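Local coordinates for nitrogenase molybdenum-iron protein alpha chain (Clostridium pasteurianum, PDB 4WES) that forms, with the beta chain, the molybdenum-iron component of nitrogenase, which reduces dinitrogen to ammonium at a molybdenum-iron-sulfur-homocitrate cofactor, at residues Leu99-Asn102 and Glu103-Phe106; Thr192-Thr195 and Asp196-Lys200; Glu271-Glu274 and Thr275-Ile279; Leu327-Phe330 and Lys331-Gln335; His447-Glu450 and Val451-Lys455. All coordinates share one frame; numbering follows the deposited sequence.

In the fold
All five interactions are local, each within one unbroken stretch of chain, and they follow one another in numerical order. Interaction 1 is a turn leading into strand 106-107. Interactions 2 and 3, whose centres lie about 12 Å apart, touch: the C-terminal ends of helices 182-196 and 263-277 pack together, with Met194 meeting Met272 and Met273, and Gly199 meeting Tyr277. Interaction 4 closes the long helix 306-334, and interaction 5 lies on helix 446-456, their centres about 27 Å apart. Interaction 2 lies across the chain's centre from both. Thus interaction 1 borders the beta chain, 2 and 3 join two helix ends, and 4 and 5 belong to other helices.

Interaction 1 of 5, residues Leu99-Asn102 and Glu103-Phe106; sequences LNFN and EYVF
Tyr104 and Phe106 hold CG beside the backbone N, anti to the carbonyl carbon (chi1 -59° in both), which turns their rings toward Phe101 CB. That carbon lies at the edge of the Phe106 ring, 4.1 Å from Phe106 CE2, and 4.4 Å from Tyr104 CD2. The Phe101 carbonyl O sits in the plane of the Tyr104 ring at its edge, and the same oxygen accepts from Tyr104 N at 3.0 Å. This bond closes a type I beta turn from Phe101 to Tyr104, entered through an Asx turn in which Asn102 N donates to Asn100 OD1 at 3.0 Å with an N-H...O angle of 163°. One water links three groups of the bend, donating to Asn100 O and Glu103 OE2 and accepting from Glu103 N; a second water donates to Asn102 O and Tyr104 O. Glu103 OE2 also accepts from the backbone N of Leu2 of the beta chain, and Tyr104 OH is hydrogen-bonded to Thr5 of that chain. Beyond the turn, Phe106 bonds through its backbone to Thr73 of strand 69-74 and pairs antiparallel with a strand of the beta chain, so the sheet continues across the subunit interface.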
loop_
_atom_site.group_PDB
_atom_site.type_symbol
_atom_site.label_atom_id
_atom_site.label_comp_id
_atom_site.label_asym_id
_atom_site.label_seq_id
_atom_site.Cartn_x
_atom_site.Cartn_y
_atom_site.Cartn_z
ATOM N N LEU A 99 20.012 -26.726 -10.311
ATOM C CA LEU A 99 20.394 -25.317 -10.222
ATOM C C LEU A 99 19.556 -24.437 -11.124
ATOM O O LEU A 99 19.162 -24.810 -12.213
ATOM C CB LEU A 99 21.872 -25.159 -10.573
ATOM C CG LEU A 99 22.870 -25.855 -9.648
ATOM C CD1 LEU A 99 24.266 -25.830 -10.289
ATOM C CD2 LEU A 99 22.859 -25.230 -8.261
ATOM N N ASN A 100 19.368 -23.193 -10.680
ATOM C CA ASN A 100 18.616 -22.221 -11.465
ATOM C C ASN A 100 19.136 -20.837 -11.123
ATOM O O ASN A 100 18.944 -20.370 -10.000
ATOM C CB ASN A 100 17.125 -22.314 -11.114
ATOM C CG ASN A 100 16.298 -21.201 -11.711
ATOM O OD1 ASN A 100 16.698 -20.575 -12.701
ATOM N ND2 ASN A 100 15.170 -20.918 -11.069
ATOM N N PHE A 101 19.790 -20.184 -12.087
ATOM C CA PHE A 101 20.347 -18.845 -11.870
ATOM C C PHE A 101 19.525 -17.738 -12.524
ATOM O O PHE A 101 20.004 -16.590 -12.636
ATOM C CB PHE A 101 21.797 -18.796 -12.342
ATOM C CG PHE A 101 22.672 -19.838 -11.677
ATOM C CD1 PHE A 101 23.001 -19.743 -10.350
ATOM C CD2 PHE A 101 23.124 -20.952 -12.379
ATOM C CE1 PHE A 101 23.749 -20.702 -9.717
ATOM C CE2 PHE A 101 23.895 -21.917 -11.743
ATOM C CZ PHE A 101 24.197 -21.795 -10.409
ATOM N N ASN A 102 18.276 -18.016 -12.884
ATOM C CA ASN A 102 17.411 -16.981 -13.514
ATOM C C ASN A 102 17.294 -15.710 -12.768
ATOM O O ASN A 102 17.048 -14.670 -13.391
ATOM C CB ASN A 102 15.924 -17.459 -13.657
ATOM C CG ASN A 102 15.562 -17.862 -15.072
ATOM O OD1 ASN A 102 16.361 -18.495 -15.768
ATOM N ND2 ASN A 102 14.311 -17.539 -15.540
ATOM N N GLU A 103 17.368 -15.758 -11.433
ATOM C CA GLU A 103 17.094 -14.595 -10.605
ATOM C C GLU A 103 18.320 -13.715 -10.422
ATOM O O GLU A 103 18.236 -12.718 -9.721
ATOM C CB GLU A 103 16.516 -15.027 -9.254
ATOM C CG GLU A 103 15.202 -15.782 -9.373
ATOM C CD GLU A 103 14.873 -16.763 -8.267
ATOM O OE1 GLU A 103 13.665 -17.027 -8.062
ATOM O OE2 GLU A 103 15.806 -17.308 -7.635
ATOM N N TYR A 104 19.436 -14.070 -11.044
ATOM C CA TYR A 104 20.714 -13.424 -10.838
ATOM C C TYR A 104 21.259 -12.863 -12.137
ATOM O O TYR A 104 20.991 -13.404 -13.197
ATOM C CB TYR A 104 21.774 -14.406 -10.312
ATOM C CG TYR A 104 21.428 -15.057 -9.015
ATOM C CD1 TYR A 104 21.886 -14.566 -7.809
ATOM C CD2 TYR A 104 20.645 -16.209 -8.965
ATOM C CE1 TYR A 104 21.567 -15.188 -6.607
ATOM C CE2 TYR A 104 20.331 -16.820 -7.767
ATOM C CZ TYR A 104 20.808 -16.328 -6.591
ATOM O OH TYR A 104 20.478 -16.955 -5.420
ATOM N N VAL A 105 22.079 -11.811 -12.046
ATOM C CA VAL A 105 23.003 -11.477 -13.139
ATOM C C VAL A 105 24.414 -11.368 -12.583
ATOM O O VAL A 105 24.630 -10.890 -11.456
ATOM C CB VAL A 105 22.619 -10.192 -13.901
ATOM C CG1 VAL A 105 21.382 -10.432 -14.751
ATOM C CG2 VAL A 105 22.437 -8.988 -12.981
ATOM N N PHE A 106 25.352 -11.782 -13.433
ATOM C CA PHE A 106 26.760 -11.895 -13.068
ATOM C C PHE A 106 27.605 -11.079 -14.025
ATOM O O PHE A 106 27.399 -11.150 -15.221
ATOM C CB PHE A 106 27.182 -13.357 -13.179
ATOM C CG PHE A 106 26.401 -14.292 -12.301
ATOM C CD1 PHE A 106 26.682 -14.377 -10.953
ATOM C CD2 PHE A 106 25.390 -15.062 -12.807
ATOM C CE1 PHE A 106 25.962 -15.234 -10.162
ATOM C CE2 PHE A 106 24.680 -15.959 -12.023
ATOM C CZ PHE A 106 24.953 -16.016 -10.689
HETATM O O HOH W 1 17.604 -17.978 -9.711
HETATM O O HOH W 2 18.988 -13.734 -15.061
#

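Interaction 2 of 5, residues Thr192-Thr195 and Asp196-Lys200; sequences TVMT and DIIGK
Val193 and Ile198 form the apolar, close-packed part of this helix end: Val193 CG1 lies 3.9 Å from Ile198 CD1, and Met194 SD touches the same methyl at 4.2 Å. The other Val193 methyl, CG2, lies against Ile197 CD1. In the backbone, Val193 O takes two donors, Ile198 N at 2.9 Å in a nearly straight bond (171°) and Ile197 N at 3.1 Å from above the carbonyl plane. Tyr277 and Ile269 of helix 263-277 help to cover this apolar side.

On the polar side, by contrast, waters bridge several of the groups. One joins Thr192 OG1 to Asp196 OD2, each at 2.7 Å, and Thr192 CG2 comes within 3.7 Å of that carboxylate oxygen, the two side chains crossing at an angle. Lys200, bent at chi2 (-64°), brings CE to 3.5 Å from Thr195 O, while NZ is linked to that carbonyl by a water 3.0 Å from each. Ile197 to Lys200 form a type II beta turn with Gly199 at positive phi, which follows the end of helix 182-196 and leads toward strand 209-215.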
loop_
_atom_site.group_PDB
_atom_site.type_symbol
_atom_site.label_atom_id
_atom_site.label_comp_id
_atom_site.label_asym_id
_atom_site.label_seq_id
_atom_site.Cartn_x
_atom_site.Cartn_y
_atom_site.Cartn_z
ATOM N N THR A 192 29.176 -21.502 -31.272
ATOM C CA THR A 192 29.812 -22.129 -30.110
ATOM C C THR A 192 28.932 -23.206 -29.496
ATOM O O THR A 192 29.419 -24.263 -29.072
ATOM C CB THR A 192 30.238 -21.049 -29.102
ATOM O OG1 THR A 192 31.304 -20.297 -29.682
ATOM C CG2 THR A 192 30.611 -21.621 -27.763
ATOM N N VAL A 193 27.617 -23.000 -29.458
ATOM C CA VAL A 193 26.742 -24.064 -28.972
ATOM C C VAL A 193 26.908 -25.321 -29.838
ATOM O O VAL A 193 27.011 -26.444 -29.310
ATOM C CB VAL A 193 25.269 -23.580 -28.961
ATOM C CG1 VAL A 193 24.324 -24.746 -28.706
ATOM C CG2 VAL A 193 25.067 -22.515 -27.896
ATOM N N MET A 194 26.919 -25.145 -31.154
ATOM C CA MET A 194 27.024 -26.294 -32.052
ATOM C C MET A 194 28.288 -27.093 -31.831
ATOM O O MET A 194 28.231 -28.317 -31.729
ATOM C CB MET A 194 26.927 -25.846 -33.502
ATOM C CG MET A 194 26.921 -27.005 -34.489
ATOM S SD MET A 194 25.374 -27.937 -34.406
ATOM C CE MET A 194 25.923 -29.465 -35.167
ATOM N N THR A 195 29.432 -26.428 -31.835
ATOM C CA THR A 195 30.685 -27.166 -31.804
ATOM C C THR A 195 31.109 -27.570 -30.419
ATOM O O THR A 195 31.775 -28.595 -30.262
ATOM C CB THR A 195 31.802 -26.403 -32.499
ATOM O OG1 THR A 195 32.027 -25.175 -31.844
ATOM C CG2 THR A 195 31.468 -26.119 -33.965
ATOM N N ASP A 196 30.751 -26.777 -29.410
ATOM C CA ASP A 196 31.342 -26.986 -28.082
ATOM C C ASP A 196 30.373 -27.560 -27.056
ATOM O O ASP A 196 30.809 -27.940 -25.960
ATOM C CB ASP A 196 31.954 -25.667 -27.560
ATOM C CG ASP A 196 33.042 -25.119 -28.455
ATOM O OD1 ASP A 196 33.434 -25.786 -29.422
ATOM O OD2 ASP A 196 33.475 -23.983 -28.210
ATOM N N ILE A 197 29.089 -27.612 -27.405
ATOM C CA ILE A 197 28.072 -28.118 -26.483
ATOM C C ILE A 197 27.318 -29.323 -27.076
ATOM O O ILE A 197 27.312 -30.411 -26.519
ATOM C CB ILE A 197 27.106 -27.004 -25.951
ATOM C CG1 ILE A 197 27.906 -25.831 -25.399
ATOM C CG2 ILE A 197 26.160 -27.607 -24.928
ATOM C CD1 ILE A 197 27.051 -24.684 -24.916
ATOM N N ILE A 198 26.627 -29.096 -28.193
ATOM C CA ILE A 198 25.801 -30.139 -28.800
ATOM C C ILE A 198 26.658 -31.356 -29.156
ATOM O O ILE A 198 27.709 -31.234 -29.808
ATOM C CB ILE A 198 25.066 -29.607 -30.060
ATOM C CG1 ILE A 198 24.038 -28.557 -29.633
ATOM C CG2 ILE A 198 24.421 -30.749 -30.837
ATOM C CD1 ILE A 198 23.285 -27.905 -30.781
ATOM N N GLY A 199 26.183 -32.539 -28.751
ATOM C CA GLY A 199 26.846 -33.808 -29.055
ATOM C C GLY A 199 27.939 -34.183 -28.087
ATOM O O GLY A 199 28.573 -35.202 -28.268
ATOM N N LYS A 200 28.125 -33.386 -27.035
ATOM C CA LYS A 200 29.097 -33.714 -25.995
ATOM C C LYS A 200 28.547 -34.640 -24.923
ATOM O O LYS A 200 29.308 -35.148 -24.116
ATOM C CB LYS A 200 29.689 -32.460 -25.377
ATOM C CG LYS A 200 30.421 -31.539 -26.330
ATOM C CD LYS A 200 31.660 -32.120 -26.955
ATOM C CE LYS A 200 32.332 -31.091 -27.833
ATOM N NZ LYS A 200 33.471 -31.646 -28.614
HETATM O O HOH W 3 33.576 -21.733 -29.765
HETATM O O HOH W 4 31.872 -31.036 -31.523
HETATM O O HOH W 5 34.711 -29.157 -29.721
#

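Interaction 3 of 5, residues Glu271-Glu274 and Thr275-Ile279; sequences EMME and TKYGI
This is a contact along the last turns of a helix and round its C-terminal end, in the beta-alpha-beta unit of strand 257-260, helix 263-277 and strand 281-283. Gly278, the first residue to leave the helix, has positive phi (87°), and its N donates to Glu274 O at 3.0 Å; a weak second bond goes to Met273 O. The firmer bond to Met273 O comes from Tyr277 N, at 2.9 Å, and this oxygen also lies at the edge of the Tyr277 ring. One face of that ring is covered by Lys276 CG, 4.0 Å above its centre.

On the apolar side the Met273 chain turns at chi3 (75°), and its CE meets Ile279 CD1 at 3.9 Å, the two side chains crossing at a slant. Both side chains also touch Asn258 of strand 257-260. Glu274 OE1 is hydrogen-bonded to Ser425, and Glu274 CA makes a CA-H...O contact of 3.1 Å with Ile279 O.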
loop_
_atom_site.group_PDB
_atom_site.type_symbol
_atom_site.label_atom_id
_atom_site.label_comp_id
_atom_site.label_asym_id
_atom_site.label_seq_id
_atom_site.Cartn_x
_atom_site.Cartn_y
_atom_site.Cartn_z
ATOM N N GLU A 271 20.441 -26.274 -39.511
ATOM C CA GLU A 271 21.219 -26.681 -40.678
ATOM C C GLU A 271 22.393 -27.570 -40.288
ATOM O O GLU A 271 22.645 -28.613 -40.923
ATOM C CB GLU A 271 21.743 -25.453 -41.400
ATOM C CG GLU A 271 20.741 -24.565 -42.113
ATOM C CD GLU A 271 21.357 -23.281 -42.691
ATOM O OE1 GLU A 271 22.580 -23.037 -42.503
ATOM O OE2 GLU A 271 20.624 -22.510 -43.338
ATOM N N MET A 272 23.155 -27.136 -39.299
ATOM C CA MET A 272 24.367 -27.868 -38.928
ATOM C C MET A 272 24.062 -29.231 -38.338
ATOM O O MET A 272 24.816 -30.177 -38.554
ATOM C CB MET A 272 25.268 -27.043 -38.008
ATOM C CG MET A 272 25.867 -25.854 -38.728
ATOM S SD MET A 272 27.074 -24.901 -37.791
ATOM C CE MET A 272 26.002 -23.981 -36.696
ATOM N N MET A 273 22.974 -29.355 -37.579
ATOM C CA MET A 273 22.589 -30.657 -37.046
ATOM C C MET A 273 22.178 -31.607 -38.168
ATOM O O MET A 273 22.428 -32.813 -38.097
ATOM C CB MET A 273 21.505 -30.531 -35.990
ATOM C CG MET A 273 21.995 -29.910 -34.710
ATOM S SD MET A 273 20.765 -29.878 -33.392
ATOM C CE MET A 273 20.783 -31.593 -32.889
ATOM N N GLU A 274 21.495 -31.087 -39.190
ATOM C CA GLU A 274 21.171 -31.908 -40.334
ATOM C C GLU A 274 22.451 -32.379 -41.040
ATOM O O GLU A 274 22.584 -33.556 -41.376
ATOM C CB GLU A 274 20.250 -31.190 -41.324
ATOM C CG GLU A 274 19.800 -32.089 -42.468
ATOM C CD GLU A 274 18.728 -31.524 -43.356
ATOM O OE1 GLU A 274 18.204 -30.436 -43.073
ATOM O OE2 GLU A 274 18.460 -32.166 -44.375
ATOM N N THR A 275 23.412 -31.469 -41.268
ATOM C CA THR A 275 24.629 -31.844 -41.963
ATOM C C THR A 275 25.457 -32.856 -41.156
ATOM O O THR A 275 25.978 -33.843 -41.704
ATOM C CB THR A 275 25.461 -30.595 -42.224
ATOM O OG1 THR A 275 24.685 -29.707 -43.035
ATOM C CG2 THR A 275 26.775 -30.936 -42.856
ATOM N N LYS A 276 25.630 -32.585 -39.862
ATOM C CA LYS A 276 26.563 -33.355 -39.047
ATOM C C LYS A 276 25.971 -34.685 -38.576
ATOM O O LYS A 276 26.677 -35.692 -38.550
ATOM C CB LYS A 276 27.034 -32.533 -37.853
ATOM C CG LYS A 276 28.060 -33.244 -36.981
ATOM C CD LYS A 276 28.694 -32.297 -35.960
ATOM C CE LYS A 276 29.663 -33.029 -35.051
ATOM N NZ LYS A 276 30.411 -32.111 -34.162
ATOM N N TYR A 277 24.699 -34.676 -38.193
ATOM C CA TYR A 277 24.048 -35.845 -37.580
ATOM C C TYR A 277 23.010 -36.545 -38.479
ATOM O O TYR A 277 22.624 -37.672 -38.185
ATOM C CB TYR A 277 23.400 -35.450 -36.239
ATOM C CG TYR A 277 24.380 -34.950 -35.238
ATOM C CD1 TYR A 277 25.341 -35.802 -34.672
ATOM C CD2 TYR A 277 24.404 -33.614 -34.847
ATOM C CE1 TYR A 277 26.281 -35.342 -33.765
ATOM C CE2 TYR A 277 25.321 -33.172 -33.945
ATOM C CZ TYR A 277 26.258 -34.018 -33.392
ATOM O OH TYR A 277 27.169 -33.534 -32.493
ATOM N N GLY A 278 22.533 -35.851 -39.509
ATOM C CA GLY A 278 21.466 -36.393 -40.353
ATOM C C GLY A 278 20.084 -36.097 -39.815
ATOM O O GLY A 278 19.108 -36.581 -40.357
ATOM N N ILE A 279 19.979 -35.282 -38.752
ATOM C CA ILE A 279 18.685 -34.999 -38.151
ATOM C C ILE A 279 17.945 -33.959 -38.978
ATOM O O ILE A 279 18.433 -32.830 -39.130
ATOM C CB ILE A 279 18.855 -34.538 -36.704
ATOM C CG1 ILE A 279 19.570 -35.590 -35.840
ATOM C CG2 ILE A 279 17.508 -34.152 -36.099
ATOM C CD1 ILE A 279 20.132 -35.045 -34.548
#

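Interaction 4 of 5, residues Leu327-Phe330 and Lys331-Gln335; sequences LDYF and KEKLQ
Lys333, in one of its two modelled conformers, lies across the ring of Tyr329, one helical turn back. CB stands 3.4 Å from Tyr329 O, the oxygen that accepts the backbone N of Lys333 at 2.9 Å. CG is 3.3 Å from this same oxygen and also sits over one face of the ring, 3.9 Å from its centroid and 17° off the normal, a CH-pi contact displaced toward the rim. The bend at chi2 (-63°) then carries the chain along the ring instead of away from it: CD lies 4.1 Å from Tyr329 CE1, and CE comes beside that ring atom and within 3.7 Å of Tyr329 OH. NZ, at the tip, continues past the ring, 4.5 Å from Tyr329 OH. Tyr329 meets the lysine by swinging CG anti to its own backbone N (chi1 177°), which leans the ring toward the helix's C-terminal end. On the buried side Leu334 folds CB, CG and CD1 round Phe330 O, with CB nearest at 3.2 Å, while its N makes a weak bond to the same oxygen. The helix ends here, Gln335 being the first residue to depart from helical angles. Helix 492-507 packs here, its Val496, Val504 and Leu503 against Leu327, Tyr329 and Leu334, and the Phe330 ring meets His501 edge-to-face.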
loop_
_atom_site.group_PDB
_atom_site.type_symbol
_atom_site.label_atom_id
_atom_site.label_comp_id
_atom_site.label_asym_id
_atom_site.label_seq_id
_atom_site.Cartn_x
_atom_site.Cartn_y
_atom_site.Cartn_z
ATOM N N LEU A 327 -12.737 -19.259 -28.141
ATOM C CA LEU A 327 -12.383 -18.896 -29.504
ATOM C C LEU A 327 -13.525 -18.163 -30.169
ATOM O O LEU A 327 -13.311 -17.179 -30.913
ATOM C CB LEU A 327 -12.016 -20.124 -30.331
ATOM C CG LEU A 327 -10.880 -20.991 -29.772
ATOM C CD1 LEU A 327 -10.604 -22.148 -30.717
ATOM C CD2 LEU A 327 -9.644 -20.177 -29.549
ATOM N N ASP A 328 -14.742 -18.634 -29.979
ATOM C CA ASP A 328 -15.938 -17.983 -30.578
ATOM C C ASP A 328 -16.089 -16.561 -30.065
ATOM O O ASP A 328 -16.426 -15.639 -30.822
ATOM C CB ASP A 328 -17.198 -18.774 -30.251
ATOM C CG ASP A 328 -17.287 -20.125 -30.929
ATOM O OD1 ASP A 328 -18.118 -20.941 -30.456
ATOM O OD2 ASP A 328 -16.507 -20.421 -31.870
ATOM N N TYR A 329 -15.853 -16.364 -28.774
ATOM C CA TYR A 329 -15.932 -15.053 -28.142
ATOM C C TYR A 329 -14.888 -14.108 -28.714
ATOM O O TYR A 329 -15.208 -12.956 -29.007
ATOM C CB TYR A 329 -15.754 -15.217 -26.639
ATOM C CG TYR A 329 -15.725 -13.949 -25.815
ATOM C CD1 TYR A 329 -16.893 -13.258 -25.566
ATOM C CD2 TYR A 329 -14.569 -13.504 -25.223
ATOM C CE1 TYR A 329 -16.909 -12.135 -24.794
ATOM C CE2 TYR A 329 -14.573 -12.352 -24.445
ATOM C CZ TYR A 329 -15.755 -11.681 -24.230
ATOM O OH TYR A 329 -15.791 -10.532 -23.460
ATOM N N PHE A 330 -13.658 -14.579 -28.890
ATOM C CA PHE A 330 -12.632 -13.700 -29.441
ATOM C C PHE A 330 -13.049 -13.204 -30.821
ATOM O O PHE A 330 -12.883 -12.011 -31.155
ATOM C CB PHE A 330 -11.293 -14.409 -29.521
ATOM C CG PHE A 330 -10.801 -14.962 -28.203
ATOM C CD1 PHE A 330 -11.111 -14.375 -27.005
ATOM C CD2 PHE A 330 -10.048 -16.147 -28.193
ATOM C CE1 PHE A 330 -10.667 -14.921 -25.814
ATOM C CE2 PHE A 330 -9.609 -16.699 -27.015
ATOM C CZ PHE A 330 -9.917 -16.088 -25.823
ATOM N N LYS A 331 -13.517 -14.122 -31.663
ATOM C CA LYS A 331 -13.949 -13.740 -33.008
ATOM C C LYS A 331 -15.131 -12.750 -32.940
ATOM O O LYS A 331 -15.151 -11.746 -33.666
ATOM C CB LYS A 331 -14.268 -14.965 -33.848
ATOM C CG LYS A 331 -14.625 -14.616 -35.288
ATOM C CD LYS A 331 -14.682 -15.832 -36.173
ATOM C CE LYS A 331 -14.984 -15.467 -37.614
ATOM N NZ LYS A 331 -15.271 -16.701 -38.379
ATOM N N GLU A 332 -16.111 -13.020 -32.084
ATOM C CA GLU A 332 -17.241 -12.113 -31.931
ATOM C C GLU A 332 -16.763 -10.695 -31.574
ATOM O O GLU A 332 -17.259 -9.697 -32.106
ATOM C CB GLU A 332 -18.223 -12.629 -30.872
ATOM C CG GLU A 332 -19.509 -11.818 -30.795
ATOM C CD GLU A 332 -20.093 -11.695 -29.396
ATOM O OE1 GLU A 332 -20.016 -12.642 -28.574
ATOM O OE2 GLU A 332 -20.660 -10.620 -29.128
ATOM N N LYS A 333 -15.831 -10.623 -30.640
ATOM C CA LYS A 333 -15.421 -9.347 -30.088
ATOM C C LYS A 333 -14.406 -8.589 -30.926
ATOM O O LYS A 333 -14.263 -7.357 -30.781
ATOM C CB LYS A 333 -14.878 -9.554 -28.676
ATOM C CG LYS A 333 -15.926 -10.012 -27.676
ATOM C CD LYS A 333 -17.027 -8.987 -27.461
ATOM C CE LYS A 333 -17.911 -9.375 -26.286
ATOM N NZ LYS A 333 -18.904 -8.316 -25.930
ATOM N N LEU A 334 -13.671 -9.302 -31.797
ATOM C CA LEU A 334 -12.554 -8.696 -32.511
ATOM C C LEU A 334 -12.715 -8.661 -34.013
ATOM O O LEU A 334 -11.977 -7.932 -34.680
ATOM C CB LEU A 334 -11.239 -9.397 -32.160
ATOM C CG LEU A 334 -10.872 -9.369 -30.691
ATOM C CD1 LEU A 334 -9.709 -10.337 -30.472
ATOM C CD2 LEU A 334 -10.544 -7.963 -30.233
ATOM N N GLN A 335 -13.660 -9.407 -34.572
ATOM C CA GLN A 335 -13.686 -9.496 -36.006
ATOM C C GLN A 335 -13.939 -8.127 -36.637
ATOM O O GLN A 335 -14.711 -7.306 -36.130
ATOM C CB GLN A 335 -14.644 -10.552 -36.535
ATOM C CG GLN A 335 -16.062 -10.258 -36.257
ATOM C CD GLN A 335 -16.960 -11.435 -36.659
ATOM O OE1 GLN A 335 -16.600 -12.255 -37.515
ATOM N NE2 GLN A 335 -18.112 -11.527 -36.037
#

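Interaction 5 of 5, residues His447-Glu450 and Val451-Lys455; sequences HDME and VVLEK
Met449 O accepts the backbone N of Leu453 at 2.9 Å, with an N-H...O angle of 165°, and the Leu453 side chain closes round the same oxygen, its CG at 3.4 Å. The two side chains run side by side in the same direction, bringing Leu453 CD1 to 4.0 Å from Met449 CG and 4.1 Å from Met449 CE. The latter contact depends on the turn at chi3 (74°), which folds the Met449 methyl back. A second pair lies on another side of the helix: Val451 CG2 approaches the His447 ring off-centre, 4.2 Å from its centroid, in a CH-pi contact whose closest ring atom is His447 CE1 at 3.8 Å. His447 NE2 is hydrogen-bonded to Ile9 O, which probably helps to set how the imidazole is turned, and Tyr13 meets the same ring. Asp448 OD2 forms a salt bridge with Arg21, while Asp448 O takes Val452 N at 3.0 Å. Helix 446-456, packed between helix 5-10 on the His447 side and helix 465-473 on the Met449 side, connects the parallel strands 439-441 and 460-462 of one mixed sheet, a beta-alpha-beta crossover.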
loop_
_atom_site.group_PDB
_atom_site.type_symbol
_atom_site.label_atom_id
_atom_site.label_comp_id
_atom_site.label_asym_id
_atom_site.label_seq_id
_atom_site.Cartn_x
_atom_site.Cartn_y
_atom_site.Cartn_z
ATOM N N HIS A 447 9.431 7.657 -37.174
ATOM C CA HIS A 447 8.803 8.373 -38.268
ATOM C C HIS A 447 7.873 7.477 -39.068
ATOM O O HIS A 447 6.714 7.840 -39.348
ATOM C CB HIS A 447 9.887 8.962 -39.207
ATOM C CG HIS A 447 9.343 9.377 -40.523
ATOM N ND1 HIS A 447 8.657 10.565 -40.700
ATOM C CD2 HIS A 447 9.278 8.719 -41.711
ATOM C CE1 HIS A 447 8.204 10.615 -41.935
ATOM N NE2 HIS A 447 8.570 9.521 -42.577
ATOM N N ASP A 448 8.369 6.309 -39.472
ATOM C CA ASP A 448 7.584 5.416 -40.293
ATOM C C ASP A 448 6.298 5.021 -39.545
ATOM O O ASP A 448 5.199 4.981 -40.109
ATOM C CB ASP A 448 8.360 4.127 -40.575
ATOM C CG ASP A 448 9.656 4.298 -41.298
ATOM O OD1 ASP A 448 9.820 5.292 -42.051
ATOM O OD2 ASP A 448 10.505 3.395 -41.068
ATOM N N MET A 449 6.466 4.692 -38.272
ATOM C CA MET A 449 5.337 4.224 -37.476
ATOM C C MET A 449 4.238 5.306 -37.375
ATOM O O MET A 449 3.037 4.999 -37.460
ATOM C CB MET A 449 5.811 3.798 -36.095
ATOM C CG MET A 449 4.711 3.127 -35.307
ATOM S SD MET A 449 5.169 2.696 -33.612
ATOM C CE MET A 449 5.136 4.320 -32.860
ATOM N N GLU A 450 4.663 6.552 -37.179
ATOM C CA GLU A 450 3.686 7.616 -37.063
ATOM C C GLU A 450 2.896 7.827 -38.346
ATOM O O GLU A 450 1.717 8.078 -38.298
ATOM C CB GLU A 450 4.351 8.892 -36.634
ATOM C CG GLU A 450 4.705 8.891 -35.129
ATOM C CD GLU A 450 4.692 10.297 -34.571
ATOM O OE1 GLU A 450 3.863 10.561 -33.638
ATOM O OE2 GLU A 450 5.484 11.137 -35.114
ATOM N N VAL A 451 3.550 7.691 -39.500
ATOM C CA VAL A 451 2.840 7.801 -40.774
ATOM C C VAL A 451 1.811 6.669 -40.902
ATOM O O VAL A 451 0.659 6.897 -41.268
ATOM C CB VAL A 451 3.787 7.838 -41.983
ATOM C CG1 VAL A 451 3.001 7.866 -43.262
ATOM C CG2 VAL A 451 4.692 9.055 -41.907
ATOM N N VAL A 452 2.223 5.432 -40.590
ATOM C CA VAL A 452 1.321 4.279 -40.617
ATOM C C VAL A 452 0.099 4.523 -39.724
ATOM O O VAL A 452 -1.049 4.303 -40.152
ATOM C CB VAL A 452 2.038 3.011 -40.189
ATOM C CG1 VAL A 452 1.046 1.892 -39.893
ATOM C CG2 VAL A 452 3.059 2.596 -41.252
ATOM N N LEU A 453 0.335 4.967 -38.492
ATOM C CA LEU A 453 -0.763 5.214 -37.545
ATOM C C LEU A 453 -1.728 6.255 -38.082
ATOM O O LEU A 453 -2.945 6.109 -37.985
ATOM C CB LEU A 453 -0.203 5.637 -36.201
ATOM C CG LEU A 453 0.398 4.494 -35.374
ATOM C CD1 LEU A 453 1.341 5.023 -34.318
ATOM C CD2 LEU A 453 -0.684 3.660 -34.734
ATOM N N GLU A 454 -1.187 7.336 -38.634
ATOM C CA GLU A 454 -2.026 8.445 -39.115
ATOM C C GLU A 454 -2.836 8.042 -40.334
ATOM O O GLU A 454 -4.025 8.378 -40.466
ATOM C CB GLU A 454 -1.189 9.687 -39.378
ATOM C CG GLU A 454 -2.063 10.888 -39.784
ATOM C CD GLU A 454 -1.382 11.787 -40.791
ATOM O OE1 GLU A 454 -0.805 12.819 -40.380
ATOM O OE2 GLU A 454 -1.422 11.452 -41.996
ATOM N N LYS A 455 -2.203 7.337 -41.257
ATOM C CA LYS A 455 -2.838 7.007 -42.542
ATOM C C LYS A 455 -3.808 5.865 -42.412
ATOM O O LYS A 455 -4.874 5.882 -43.010
ATOM C CB LYS A 455 -1.783 6.708 -43.611
ATOM C CG LYS A 455 -0.920 7.922 -43.963
ATOM C CD LYS A 455 -1.698 9.088 -44.556
ATOM C CE LYS A 455 -0.760 10.240 -44.878
ATOM N NZ LYS A 455 -1.475 11.461 -45.315
#